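Long-range contact in glycoside Hydrolase Family 43_12 (Metagenome, PDB 7JVH), which probably hydrolyses glycosidic bonds in plant cell-wall polysaccharides such as arabinoxylan: residues A[28-33]-A[445-450]. Numbering follows the deposited sequence.
Sequences ATFTNF and AQTTLS
T29 and S450 form a hydrogen-bonded antiparallel pair, T29 N to S450 O at 3.0 Å (169° at the hydrogen) and S450 N to T29 O at 2.9 Å, whereas T31 and N32 both face T448 in a classic beta bulge that shifts the register by one residue. At the bulge T448 O takes T31 N at 2.7 Å and, weakly, N32 N at 3.5 Å. N32 O is gripped twice, by T448 N and by T447 OG1 (2.7 Å); the hydroxyl, set anti to its own backbone nitrogen (chi1 -167°), meets the oxygen almost end-on, with a C=O...OG1 angle of 161°. The same OG1 lies at the edge of the F30 ring, close to its plane. F30 runs alongside L449, F30 CD2 to L449 CB 3.6 Å. Q446 O sits over one face of F33, offset toward the rim. On the other side of the sheet a water donates to N32 OD1 at 2.7 Å; OD1 also hydrogen-bonds T34 OG1, and T448 OG1 hydrogen-bonds T516 OG1. The F30, F33, T447 and L449 side packs against strands 458-464 and 560-566 of the second sheet, as expected for a concanavalin A-like sandwich, into which the N-terminal strand 28-37 is built beside strand 442-451.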
loop_
_atom_site.group_PDB
_atom_site.type_symbol
_atom_site.label_atom_id
_atom_site.label_comp_id
_atom_site.label_asym_id
_atom_site.label_seq_id
_atom_site.Cartn_x
_atom_site.Cartn_y
_atom_site.Cartn_z
ATOM N N ALA A 28 -20.703 2.898 19.189
ATOM C CA ALA A 28 -20.460 4.327 19.089
ATOM C C ALA A 28 -20.762 4.859 17.692
ATOM O O ALA A 28 -20.869 4.095 16.732
ATOM C CB ALA A 28 -19.024 4.638 19.470
ATOM N N THR A 29 -20.906 6.186 17.610
ATOM C CA THR A 29 -20.999 6.927 16.359
ATOM C C THR A 29 -19.865 7.953 16.312
ATOM O O THR A 29 -19.835 8.890 17.099
ATOM C CB THR A 29 -22.364 7.620 16.218
ATOM O OG1 THR A 29 -23.401 6.641 16.316
ATOM C CG2 THR A 29 -22.506 8.315 14.881
ATOM N N PHE A 30 -18.926 7.751 15.383
ATOM C CA PHE A 30 -17.791 8.647 15.185
ATOM C C PHE A 30 -18.222 9.735 14.216
ATOM O O PHE A 30 -18.477 9.459 13.047
ATOM C CB PHE A 30 -16.584 7.885 14.655
ATOM C CG PHE A 30 -16.100 6.792 15.579
ATOM C CD1 PHE A 30 -16.687 5.530 15.554
ATOM C CD2 PHE A 30 -15.072 7.029 16.472
ATOM C CE1 PHE A 30 -16.254 4.525 16.402
ATOM C CE2 PHE A 30 -14.639 6.025 17.333
ATOM C CZ PHE A 30 -15.218 4.768 17.288
ATOM N N THR A 31 -18.323 10.968 14.732
ATOM C CA THR A 31 -18.871 12.107 14.007
ATOM C C THR A 31 -17.801 12.847 13.192
ATOM O O THR A 31 -18.137 13.614 12.298
ATOM C CB THR A 31 -19.544 13.093 14.985
ATOM O OG1 THR A 31 -20.317 14.045 14.269
ATOM C CG2 THR A 31 -18.512 13.846 15.778
ATOM N N ASN A 32 -16.526 12.631 13.541
ATOM C CA ASN A 32 -15.381 13.218 12.856
ATOM C C ASN A 32 -14.132 12.347 12.916
ATOM O O ASN A 32 -13.894 11.652 13.903
ATOM C CB ASN A 32 -15.018 14.570 13.461
ATOM C CG ASN A 32 -13.785 15.191 12.818
ATOM O OD1 ASN A 32 -12.709 15.246 13.415
ATOM N ND2 ASN A 32 -13.933 15.629 11.576
ATOM N N PHE A 33 -13.330 12.404 11.848
ATOM C CA PHE A 33 -11.925 12.038 11.896
ATOM C C PHE A 33 -11.112 13.118 11.181
ATOM O O PHE A 33 -11.461 13.520 10.075
ATOM C CB PHE A 33 -11.650 10.662 11.251
ATOM C CG PHE A 33 -10.300 10.115 11.596
ATOM C CD1 PHE A 33 -9.182 10.430 10.846
ATOM C CD2 PHE A 33 -10.140 9.295 12.696
ATOM C CE1 PHE A 33 -7.929 9.926 11.178
ATOM C CE2 PHE A 33 -8.885 8.768 13.033
ATOM C CZ PHE A 33 -7.780 9.097 12.272
ATOM N N ALA A 445 -3.625 13.403 14.711
ATOM C CA ALA A 445 -4.947 12.974 14.313
ATOM C C ALA A 445 -5.852 13.031 15.513
ATOM O O ALA A 445 -5.391 12.919 16.655
ATOM C CB ALA A 445 -4.872 11.555 13.758
ATOM N N GLN A 446 -7.147 13.211 15.251
ATOM C CA GLN A 446 -8.156 13.103 16.281
ATOM C C GLN A 446 -9.485 12.602 15.737
ATOM O O GLN A 446 -9.777 12.752 14.555
ATOM C CB GLN A 446 -8.358 14.455 16.944
ATOM C CG GLN A 446 -8.589 15.581 15.961
ATOM C CD GLN A 446 -9.317 16.735 16.589
ATOM O OE1 GLN A 446 -8.718 17.752 16.908
ATOM N NE2 GLN A 446 -10.621 16.580 16.764
ATOM N N THR A 447 -10.285 12.001 16.618
ATOM C CA THR A 447 -11.622 11.542 16.281
ATOM C C THR A 447 -12.579 11.965 17.387
ATOM O O THR A 447 -12.194 12.090 18.547
ATOM C CB THR A 447 -11.663 10.001 16.059
ATOM O OG1 THR A 447 -12.905 9.644 15.447
ATOM C CG2 THR A 447 -11.493 9.221 17.371
ATOM N N THR A 448 -13.834 12.194 17.002
ATOM C CA THR A 448 -14.891 12.640 17.898
ATOM C C THR A 448 -16.012 11.626 17.809
ATOM O O THR A 448 -16.442 11.268 16.711
ATOM C CB THR A 448 -15.402 14.044 17.511
ATOM O OG1 THR A 448 -14.307 14.950 17.548
ATOM C CG2 THR A 448 -16.460 14.533 18.464
ATOM N N LEU A 449 -16.477 11.166 18.972
ATOM C CA LEU A 449 -17.419 10.059 19.032
ATOM C C LEU A 449 -18.469 10.281 20.101
ATOM O O LEU A 449 -18.205 10.889 21.135
ATOM C CB LEU A 449 -16.708 8.695 19.218
ATOM C CG LEU A 449 -16.137 8.319 20.591
ATOM C CD1 LEU A 449 -16.263 6.845 20.899
ATOM C CD2 LEU A 449 -14.684 8.748 20.679
ATOM N N SER A 450 -19.682 9.814 19.799
ATOM C CA SER A 450 -20.790 9.754 20.721
ATOM C C SER A 450 -20.920 8.293 21.132
ATOM O O SER A 450 -21.237 7.431 20.321
ATOM C CB SER A 450 -22.059 10.278 20.066
ATOM O OG SER A 450 -23.200 9.836 20.770
HETATM O O HOH W 1 -23.741 5.891 19.141
HETATM O O HOH W 2 -12.325 14.874 16.028
#